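Local atomic coordinates of omega-class glutathione S-transferase (Bombyx mori, PDB entry 3WD6), a protein that binds glutathione and probably acts as a glutathione transferase and as a glutathione-dependent dehydroascorbate reductase. Residues L132-L137 and F192-V198; D179-W183 and M215-V221; Y33-Y37 and Q223-P227. One frame throughout, in Å; residues are numbered along the deposited sequence.

Interaction 1: residues L132-L137 and F192-V198; sequences LFIKIL and FAHDERV
Ile136 CG2 of helix 127-138 lies against Phe192 CE1 at 3.5 Å, the two side chains running antiparallel, where the all-helical C-terminal domain of the glutathione transferase fold packs a helix against the loop after helix 177-189. The isoleucine shows how one branched side chain can serve several neighbours. With CG1 on the backbone-N side (chi1 -71°), its CG2 is left to meet the phenylalanine, while CD1 runs on to Val198 CG2 at 3.6 Å. Phe192 also turns toward Phe133; the rings, 5.5 Å apart between centroids with planes at 86°, meet rim to rim. His235 and Trp185 extend this aromatic group to helices 228-240 and 177-189. The guanidinium of Arg197 also presents one face to Ile136 CG1. Arg197 grips the Asp195 carboxylate side-on through NE and NH2, a salt bridge within the loop that holds the guanidinium in place. With an alanine in place of Asp195, the Arg197 guanidinium would probably be freer to turn off the isoleucine, and the loop would lose an Asx turn. That turn is closed when Asp195 OD1 accepts from Arg197 N at 2.7 Å, nearly in line with the carboxylate C-O bond.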
loop_
_atom_site.group_PDB
_atom_site.type_symbol
_atom_site.label_atom_id
_atom_site.label_comp_id
_atom_site.label_asym_id
_atom_site.label_seq_id
_atom_site.Cartn_x
_atom_site.Cartn_y
_atom_site.Cartn_z
ATOM N N LEU A 132 -5.979 11.169 -6.864
ATOM C CA LEU A 132 -5.349 11.585 -8.109
ATOM C C LEU A 132 -4.785 10.396 -8.874
ATOM O O LEU A 132 -4.940 10.323 -10.100
ATOM C CB LEU A 132 -4.230 12.593 -7.851
ATOM C CG LEU A 132 -3.587 13.076 -9.152
ATOM C CD1 LEU A 132 -4.624 13.803 -10.011
ATOM C CD2 LEU A 132 -2.391 13.969 -8.883
ATOM N N PHE A 133 -4.121 9.486 -8.155
ATOM C CA PHE A 133 -3.464 8.332 -8.782
ATOM C C PHE A 133 -4.477 7.439 -9.499
ATOM O O PHE A 133 -4.308 7.118 -10.668
ATOM C CB PHE A 133 -2.612 7.552 -7.758
ATOM C CG PHE A 133 -2.538 6.048 -8.008
ATOM C CD1 PHE A 133 -3.336 5.160 -7.284
ATOM C CD2 PHE A 133 -1.653 5.513 -8.936
ATOM C CE1 PHE A 133 -3.270 3.824 -7.484
ATOM C CE2 PHE A 133 -1.618 4.137 -9.120
ATOM C CZ PHE A 133 -2.449 3.319 -8.371
ATOM N N ILE A 134 -5.546 7.067 -8.806
ATOM C CA ILE A 134 -6.583 6.242 -9.412
ATOM C C ILE A 134 -7.335 6.949 -10.562
ATOM O O ILE A 134 -7.783 6.293 -11.508
ATOM C CB ILE A 134 -7.569 5.705 -8.348
ATOM C CG1 ILE A 134 -8.574 4.740 -8.986
ATOM C CG2 ILE A 134 -8.293 6.858 -7.655
ATOM C CD1 ILE A 134 -7.954 3.480 -9.572
ATOM N N LYS A 135 -7.462 8.274 -10.495
ATOM C CA LYS A 135 -8.075 9.021 -11.596
ATOM C C LYS A 135 -7.161 9.043 -12.806
ATOM O O LYS A 135 -7.596 8.786 -13.927
ATOM C CB LYS A 135 -8.405 10.456 -11.190
ATOM C CG LYS A 135 -9.827 10.668 -10.690
ATOM C CD LYS A 135 -10.010 12.103 -10.164
ATOM C CE LYS A 135 -11.314 12.245 -9.395
ATOM N NZ LYS A 135 -11.499 11.097 -8.448
ATOM N N ILE A 136 -5.893 9.367 -12.589
ATOM C CA ILE A 136 -4.948 9.430 -13.699
ATOM C C ILE A 136 -4.831 8.067 -14.358
ATOM O O ILE A 136 -4.705 7.945 -15.578
ATOM C CB ILE A 136 -3.569 9.866 -13.218
ATOM C CG1 ILE A 136 -3.613 11.349 -12.834
ATOM C CG2 ILE A 136 -2.518 9.582 -14.283
ATOM C CD1 ILE A 136 -2.253 11.961 -12.548
ATOM N N LEU A 137 -4.899 7.042 -13.524
ATOM C CA LEU A 137 -4.781 5.669 -13.972
ATOM C C LEU A 137 -5.981 5.181 -14.797
ATOM O O LEU A 137 -5.782 4.524 -15.814
ATOM C CB LEU A 137 -4.558 4.748 -12.765
ATOM C CG LEU A 137 -4.048 3.342 -13.064
ATOM C CD1 LEU A 137 -2.683 3.404 -13.723
ATOM C CD2 LEU A 137 -4.001 2.512 -11.785
ATOM N N PHE A 192 4.816 7.932 -11.794
ATOM C CA PHE A 192 4.081 9.009 -12.444
ATOM C C PHE A 192 4.960 10.244 -12.550
ATOM O O PHE A 192 4.493 11.303 -12.967
ATOM C CB PHE A 192 2.812 9.344 -11.668
ATOM C CG PHE A 192 1.750 8.290 -11.768
ATOM C CD1 PHE A 192 0.820 8.314 -12.810
ATOM C CD2 PHE A 192 1.681 7.268 -10.835
ATOM C CE1 PHE A 192 -0.171 7.330 -12.911
ATOM C CE2 PHE A 192 0.690 6.277 -10.930
ATOM C CZ PHE A 192 -0.237 6.311 -11.974
ATOM N N ALA A 193 6.231 10.105 -12.182
ATOM C CA ALA A 193 7.118 11.256 -12.108
ATOM C C ALA A 193 7.448 11.912 -13.456
ATOM O O ALA A 193 8.206 12.876 -13.487
ATOM C CB ALA A 193 8.398 10.910 -11.334
ATOM N N HIS A 194 6.892 11.423 -14.566
ATOM C CA HIS A 194 7.029 12.175 -15.831
ATOM C C HIS A 194 5.689 12.525 -16.467
ATOM O O HIS A 194 5.609 12.805 -17.671
ATOM C CB HIS A 194 7.927 11.478 -16.856
ATOM C CG HIS A 194 8.629 12.424 -17.791
ATOM N ND1 HIS A 194 9.069 13.677 -17.404
ATOM C CD2 HIS A 194 8.992 12.284 -19.091
ATOM C CE1 HIS A 194 9.666 14.269 -18.425
ATOM N NE2 HIS A 194 9.634 13.444 -19.460
ATOM N N ASP A 195 4.638 12.457 -15.658
ATOM C CA ASP A 195 3.394 13.145 -15.948
ATOM C C ASP A 195 3.553 14.483 -15.223
ATOM O O ASP A 195 4.075 14.531 -14.106
ATOM C CB ASP A 195 2.210 12.332 -15.428
ATOM C CG ASP A 195 0.902 13.101 -15.457
ATOM O OD1 ASP A 195 0.918 14.340 -15.298
ATOM O OD2 ASP A 195 -0.157 12.451 -15.620
ATOM N N GLU A 196 3.148 15.569 -15.869
ATOM C CA GLU A 196 3.488 16.911 -15.399
ATOM C C GLU A 196 2.665 17.303 -14.159
ATOM O O GLU A 196 3.075 18.141 -13.341
ATOM C CB GLU A 196 3.324 17.924 -16.549
ATOM C CG GLU A 196 1.869 18.168 -17.044
ATOM C CD GLU A 196 1.291 17.048 -17.947
ATOM O OE1 GLU A 196 2.044 16.134 -18.377
ATOM O OE2 GLU A 196 0.063 17.098 -18.231
ATOM N N ARG A 197 1.513 16.657 -14.025
ATOM C CA ARG A 197 0.567 16.926 -12.951
ATOM C C ARG A 197 0.969 16.243 -11.641
ATOM O O ARG A 197 0.311 16.428 -10.615
ATOM C CB ARG A 197 -0.818 16.430 -13.371
ATOM C CG ARG A 197 -1.251 16.891 -14.765
ATOM C CD ARG A 197 -2.529 16.184 -15.237
ATOM N NE ARG A 197 -2.291 14.788 -15.594
ATOM C CZ ARG A 197 -3.232 13.962 -16.044
ATOM N NH1 ARG A 197 -4.475 14.394 -16.190
ATOM N NH2 ARG A 197 -2.933 12.703 -16.350
ATOM N N VAL A 198 2.049 15.463 -11.684
ATOM C CA VAL A 198 2.492 14.684 -10.532
ATOM C C VAL A 198 3.921 15.034 -10.110
ATOM O O VAL A 198 4.229 15.044 -8.925
ATOM C CB VAL A 198 2.436 13.172 -10.832
ATOM C CG1 VAL A 198 2.823 12.362 -9.590
ATOM C CG2 VAL A 198 1.057 12.776 -11.347
#

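Interaction 2: residues D179-W183 and M215-V221; sequences DYMIW and MLKDSAV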
loop_
_atom_site.group_PDB
_atom_site.type_symbol
_atom_site.label_atom_id
_atom_site.label_comp_id
_atom_site.label_asym_id
_atom_site.label_seq_id
_atom_site.Cartn_x
_atom_site.Cartn_y
_atom_site.Cartn_z
ATOM N N ASP A 179 3.955 6.223 8.299
ATOM C CA ASP A 179 4.823 6.021 7.152
ATOM C C ASP A 179 4.333 4.869 6.285
ATOM O O ASP A 179 4.101 5.042 5.090
ATOM C CB ASP A 179 6.255 5.757 7.593
ATOM C CG ASP A 179 6.799 6.851 8.494
ATOM O OD1 ASP A 179 7.184 7.933 7.967
ATOM O OD2 ASP A 179 6.854 6.609 9.734
ATOM N N TYR A 180 4.175 3.694 6.880
ATOM C CA TYR A 180 3.838 2.511 6.093
ATOM C C TYR A 180 2.481 2.624 5.424
ATOM O O TYR A 180 2.296 2.106 4.314
ATOM C CB TYR A 180 3.882 1.241 6.941
ATOM C CG TYR A 180 5.291 0.785 7.268
ATOM C CD1 TYR A 180 6.292 0.777 6.284
ATOM C CD2 TYR A 180 5.633 0.390 8.564
ATOM C CE1 TYR A 180 7.594 0.369 6.580
ATOM C CE2 TYR A 180 6.929 -0.015 8.873
ATOM C CZ TYR A 180 7.909 -0.030 7.874
ATOM O OH TYR A 180 9.186 -0.456 8.171
ATOM N N MET A 181 1.528 3.283 6.088
ATOM C CA MET A 181 0.142 3.269 5.594
ATOM C C MET A 181 -0.059 4.246 4.423
ATOM O O MET A 181 -1.036 4.134 3.665
ATOM C CB MET A 181 -0.875 3.521 6.720
ATOM C CG MET A 181 -0.926 2.422 7.777
ATOM S SD MET A 181 -1.273 0.782 7.096
ATOM C CE MET A 181 0.387 0.101 6.942
ATOM N N ILE A 182 0.873 5.182 4.257
ATOM C CA ILE A 182 0.801 6.066 3.106
ATOM C C ILE A 182 1.828 5.659 2.048
ATOM O O ILE A 182 1.723 6.045 0.874
ATOM C CB ILE A 182 0.965 7.567 3.502
ATOM C CG1 ILE A 182 2.412 7.906 3.871
ATOM C CG2 ILE A 182 0.022 7.924 4.657
ATOM C CD1 ILE A 182 2.580 9.338 4.447
ATOM N N TRP A 183 2.817 4.863 2.457
ATOM C CA TRP A 183 3.930 4.542 1.566
ATOM C C TRP A 183 3.538 4.073 0.140
ATOM O O TRP A 183 4.166 4.471 -0.843
ATOM C CB TRP A 183 4.884 3.509 2.199
ATOM C CG TRP A 183 5.834 3.036 1.152
ATOM C CD1 TRP A 183 5.854 1.811 0.536
ATOM C CD2 TRP A 183 6.844 3.820 0.523
ATOM N NE1 TRP A 183 6.850 1.776 -0.420
ATOM C CE2 TRP A 183 7.466 3.002 -0.454
ATOM C CE3 TRP A 183 7.302 5.130 0.702
ATOM C CZ2 TRP A 183 8.521 3.459 -1.254
ATOM C CZ3 TRP A 183 8.353 5.584 -0.094
ATOM C CH2 TRP A 183 8.947 4.747 -1.065
ATOM N N MET A 215 12.823 5.952 2.618
ATOM C CA MET A 215 11.844 4.875 2.746
ATOM C C MET A 215 12.214 3.648 1.883
ATOM O O MET A 215 12.105 2.487 2.326
ATOM C CB MET A 215 10.433 5.386 2.461
ATOM C CG MET A 215 9.780 6.124 3.665
ATOM S SD MET A 215 9.300 5.062 5.069
ATOM C CE MET A 215 7.904 4.180 4.322
ATOM N N LEU A 216 12.679 3.919 0.668
ATOM C CA LEU A 216 13.118 2.892 -0.273
ATOM C C LEU A 216 14.156 1.977 0.348
ATOM O O LEU A 216 14.298 0.826 -0.055
ATOM C CB LEU A 216 13.721 3.544 -1.515
ATOM C CG LEU A 216 12.681 4.211 -2.413
ATOM C CD1 LEU A 216 13.358 5.034 -3.505
ATOM C CD2 LEU A 216 11.737 3.157 -3.012
ATOM N N LYS A 217 14.884 2.487 1.336
ATOM C CA LYS A 217 15.943 1.695 1.957
ATOM C C LYS A 217 15.469 0.929 3.192
ATOM O O LYS A 217 16.224 0.135 3.752
ATOM C CB LYS A 217 17.148 2.574 2.315
ATOM C CG LYS A 217 18.036 2.939 1.145
ATOM C CD LYS A 217 19.018 4.017 1.610
ATOM C CE LYS A 217 19.519 4.891 0.451
ATOM N NZ LYS A 217 20.663 4.221 -0.187
ATOM N N ASP A 218 14.241 1.180 3.636
ATOM C CA ASP A 218 13.707 0.399 4.755
ATOM C C ASP A 218 13.416 -1.039 4.301
ATOM O O ASP A 218 12.761 -1.257 3.258
ATOM C CB ASP A 218 12.437 1.036 5.334
ATOM C CG ASP A 218 11.909 0.259 6.524
ATOM O OD1 ASP A 218 12.512 0.359 7.627
ATOM O OD2 ASP A 218 10.924 -0.495 6.346
ATOM N N SER A 219 13.885 -2.033 5.054
ATOM C CA SER A 219 13.785 -3.420 4.548
ATOM C C SER A 219 12.354 -3.919 4.349
ATOM O O SER A 219 12.139 -4.853 3.562
ATOM C CB SER A 219 14.575 -4.408 5.403
ATOM O OG SER A 219 14.162 -4.363 6.753
ATOM N N ALA A 220 11.389 -3.329 5.059
ATOM C CA ALA A 220 9.984 -3.717 4.861
ATOM C C ALA A 220 9.535 -3.256 3.482
ATOM O O ALA A 220 8.743 -3.943 2.813
ATOM C CB ALA A 220 9.068 -3.122 5.934
ATOM N N VAL A 221 10.034 -2.085 3.074
ATOM C CA VAL A 221 9.744 -1.556 1.756
ATOM C C VAL A 221 10.538 -2.275 0.662
ATOM O O VAL A 221 9.958 -2.757 -0.325
ATOM C CB VAL A 221 10.023 -0.037 1.676
ATOM C CG1 VAL A 221 9.865 0.446 0.255
ATOM C CG2 VAL A 221 9.077 0.738 2.624
#
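Asp218 OD2 is gripped by two donors from opposite faces of its carboxylate: Tyr180 OH, at a short 2.5 Å, and Ala220 N at 3.1 Å. The first lies 39° out of the carboxylate plane and the second 60°, so neither follows a conventional in-plane approach. Asp218 is the N-cap of helix 219-222, its bond to Ala220 N is the capping bond, and the tyrosine ties that cap to helix 177-189. A polar cap thus doubles as a tertiary link. Ala220 CB, 3.8 Å from Tyr180 CZ, packs beside the end of the phenol. Apolar packing carries the rest. The first torsion of Trp183, with CG anti to the backbone N (chi1 169°), swings the indole to where Val221, Leu216 and Met215 surround it. Val221 CG2 sits over one face of its five-membered ring in a CH-pi contact, 4.0 Å from the centroid, and Leu216 CD2 touches the indole edge at CZ2 (3.7 Å). Met215 curls so that its CE returns to Trp183 CB at 3.8 Å. The indole NE1 bonds to Glu187, one turn further along helix 177-189. Helix 39-51 of the thioredoxin-like domain lies against Tyr180, Trp183 and Ala220, so helices 177-189 and 219-222 meet it together, while helix 206-216 packs on Trp183 from within the C-terminal domain.

Interaction 3: residues Y33-Y37 and Q223-P227; sequences YNMRY and QYLIP. With EDO (1,2-ethanediol), chain H.
Arg36 lies flat on the ring of Tyr224 where the loop after strand 31-34 of the thioredoxin-like domain meets the segment between helices 219-222 and 228-240. This is the tight part of the contact. Guanidinium and ring are 3.9 Å apart between centres with planes at 17°, a cation-pi stack in which NH1 sits over the tyrosine face. The Arg36 side chain turns at its second torsion (80°), and NH2 reaches Tyr224 O at 2.9 Å, from above the carbonyl plane. Weak bonds run from NH1 to the same oxygen and from NH2 to Leu225 O. The tyrosine therefore holds the arginine by its ring and its backbone at once, which probably helps offset the cost of burying the charge. Beyond the stack, Ile226 CD1 comes within 3.8 Å of CD1 of Tyr37, the residue before the glutathione-binding Cys38. On the solvent side Gln223, which does not reach segment 33-37, accepts through OE1 from O2 of an ethanediol, probably left by the crystallisation liquor, at 2.6 Å. At the strand end, Asn34 ND2, also bonded to Asn59, donates to Tyr224 OH at 3.1 Å; a water bridges the same hydroxyl, at 2.6 Å, to Asn34 OD1.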
loop_
_atom_site.group_PDB
_atom_site.type_symbol
_atom_site.label_atom_id
_atom_site.label_comp_id
_atom_site.label_asym_id
_atom_site.label_seq_id
_atom_site.Cartn_x
_atom_site.Cartn_y
_atom_site.Cartn_z
ATOM N N TYR A 33 -4.690 -12.601 1.746
ATOM C CA TYR A 33 -5.273 -12.541 0.399
ATOM C C TYR A 33 -4.893 -11.193 -0.205
ATOM O O TYR A 33 -5.272 -10.128 0.313
ATOM C CB TYR A 33 -6.803 -12.777 0.410
ATOM C CG TYR A 33 -7.110 -14.170 0.904
ATOM C CD1 TYR A 33 -7.027 -15.258 0.047
ATOM C CD2 TYR A 33 -7.411 -14.411 2.248
ATOM C CE1 TYR A 33 -7.265 -16.544 0.494
ATOM C CE2 TYR A 33 -7.652 -15.706 2.707
ATOM C CZ TYR A 33 -7.575 -16.763 1.822
ATOM O OH TYR A 33 -7.797 -18.050 2.251
ATOM N N ASN A 34 -4.132 -11.248 -1.294
ATOM C CA ASN A 34 -3.415 -10.084 -1.804
ATOM C C ASN A 34 -3.614 -9.937 -3.305
ATOM O O ASN A 34 -4.097 -10.879 -3.959
ATOM C CB ASN A 34 -1.922 -10.328 -1.522
ATOM C CG ASN A 34 -1.034 -9.155 -1.891
ATOM O OD1 ASN A 34 -1.296 -8.001 -1.518
ATOM N ND2 ASN A 34 0.047 -9.449 -2.618
ATOM N N MET A 35 -3.266 -8.769 -3.857
ATOM C CA MET A 35 -2.828 -8.743 -5.249
ATOM C C MET A 35 -1.639 -7.805 -5.391
ATOM O O MET A 35 -1.627 -6.709 -4.825
ATOM C CB MET A 35 -3.953 -8.496 -6.249
ATOM C CG MET A 35 -4.133 -7.090 -6.672
ATOM S SD MET A 35 -3.207 -6.595 -8.167
ATOM C CE MET A 35 -4.098 -5.043 -8.443
ATOM N N ARG A 36 -0.637 -8.282 -6.134
ATOM C CA ARG A 36 0.731 -7.771 -6.070
ATOM C C ARG A 36 0.807 -6.253 -6.263
ATOM O O ARG A 36 1.673 -5.584 -5.678
ATOM C CB ARG A 36 1.625 -8.514 -7.082
ATOM C CG ARG A 36 3.120 -8.148 -7.039
ATOM C CD ARG A 36 3.839 -8.856 -5.898
ATOM N NE ARG A 36 5.260 -8.498 -5.815
ATOM C CZ ARG A 36 5.725 -7.298 -5.447
ATOM N NH1 ARG A 36 4.885 -6.298 -5.150
ATOM N NH2 ARG A 36 7.039 -7.100 -5.377
ATOM N N TYR A 37 -0.117 -5.716 -7.054
ATOM C CA TYR A 37 -0.077 -4.317 -7.453
ATOM C C TYR A 37 -1.098 -3.514 -6.662
ATOM O O TYR A 37 -1.256 -2.310 -6.880
ATOM C CB TYR A 37 -0.319 -4.219 -8.979
ATOM C CG TYR A 37 0.678 -5.074 -9.738
ATOM C CD1 TYR A 37 1.899 -4.557 -10.162
ATOM C CD2 TYR A 37 0.427 -6.413 -9.968
ATOM C CE1 TYR A 37 2.831 -5.361 -10.826
ATOM C CE2 TYR A 37 1.336 -7.214 -10.624
ATOM C CZ TYR A 37 2.540 -6.695 -11.042
ATOM O OH TYR A 37 3.434 -7.530 -11.703
ATOM N N GLN A 223 12.097 -5.108 0.153
ATOM C CA GLN A 223 11.963 -6.504 -0.233
ATOM C C GLN A 223 10.689 -6.718 -1.053
ATOM O O GLN A 223 10.542 -7.750 -1.712
ATOM C CB GLN A 223 11.930 -7.378 1.021
ATOM C CG GLN A 223 10.706 -7.097 1.856
ATOM C CD GLN A 223 10.650 -7.930 3.120
ATOM O OE1 GLN A 223 10.091 -9.039 3.119
ATOM N NE2 GLN A 223 11.221 -7.398 4.221
ATOM N N TYR A 224 9.774 -5.746 -1.012
ATOM C CA TYR A 224 8.506 -5.845 -1.738
ATOM C C TYR A 224 8.421 -4.865 -2.925
ATOM O O TYR A 224 7.412 -4.827 -3.624
ATOM C CB TYR A 224 7.313 -5.613 -0.777
ATOM C CG TYR A 224 5.941 -5.995 -1.320
ATOM C CD1 TYR A 224 5.663 -7.306 -1.701
ATOM C CD2 TYR A 224 4.908 -5.051 -1.417
ATOM C CE1 TYR A 224 4.387 -7.683 -2.191
ATOM C CE2 TYR A 224 3.614 -5.417 -1.902
ATOM C CZ TYR A 224 3.377 -6.742 -2.289
ATOM O OH TYR A 224 2.144 -7.138 -2.778
ATOM N N LEU A 225 9.457 -4.054 -3.133
ATOM C CA LEU A 225 9.445 -3.077 -4.235
ATOM C C LEU A 225 9.071 -3.705 -5.586
ATOM O O LEU A 225 9.494 -4.827 -5.911
ATOM C CB LEU A 225 10.811 -2.418 -4.393
ATOM C CG LEU A 225 11.097 -1.285 -3.413
ATOM C CD1 LEU A 225 12.518 -0.724 -3.690
ATOM C CD2 LEU A 225 10.012 -0.189 -3.514
ATOM N N ILE A 226 8.283 -2.976 -6.368
ATOM C CA ILE A 226 8.043 -3.351 -7.746
ATOM C C ILE A 226 9.034 -2.582 -8.638
ATOM O O ILE A 226 9.031 -1.337 -8.635
ATOM C CB ILE A 226 6.603 -3.013 -8.131
ATOM C CG1 ILE A 226 5.649 -3.752 -7.182
ATOM C CG2 ILE A 226 6.321 -3.346 -9.613
ATOM C CD1 ILE A 226 4.170 -3.410 -7.381
ATOM N N PRO A 227 9.895 -3.305 -9.396
ATOM C CA PRO A 227 10.801 -2.573 -10.302
ATOM C C PRO A 227 9.996 -1.594 -11.175
ATOM O O PRO A 227 8.944 -1.980 -11.726
ATOM C CB PRO A 227 11.420 -3.683 -11.162
ATOM C CG PRO A 227 11.328 -4.918 -10.316
ATOM C CD PRO A 227 10.022 -4.769 -9.552
HETATM C C1 EDO H . 8.938 -10.916 7.138
HETATM O O1 EDO H . 7.701 -10.863 7.890
HETATM C C2 EDO H . 8.719 -11.575 5.768
HETATM O O2 EDO H . 9.581 -11.004 4.765
HETATM O O HOH W 1 -0.029 -5.737 -2.429
#

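In the fold
Taken together, the three contacts illustrate how a two-domain fold is closed by nested and crossing connections. Interaction 3 joins segments 186 residues apart and encloses the other two, whose segments alternate: 132-137, 179-183, 192-198, 215-221. Interactions 2 and 3 have centres about 13 Å apart and touch through Leu216 CD2 and Leu225 CD2 (3.8 Å). Interaction 1 lies about 20 Å from each, centre to centre. Helix 177-189 is the shared element, carrying one side of interaction 2 and leading into the loop of interaction 1. The side chains of Met35 and Phe133 lie about 5 and 7 Å from the bound glutathione, so interactions 3 and 1 approach it from the two domains.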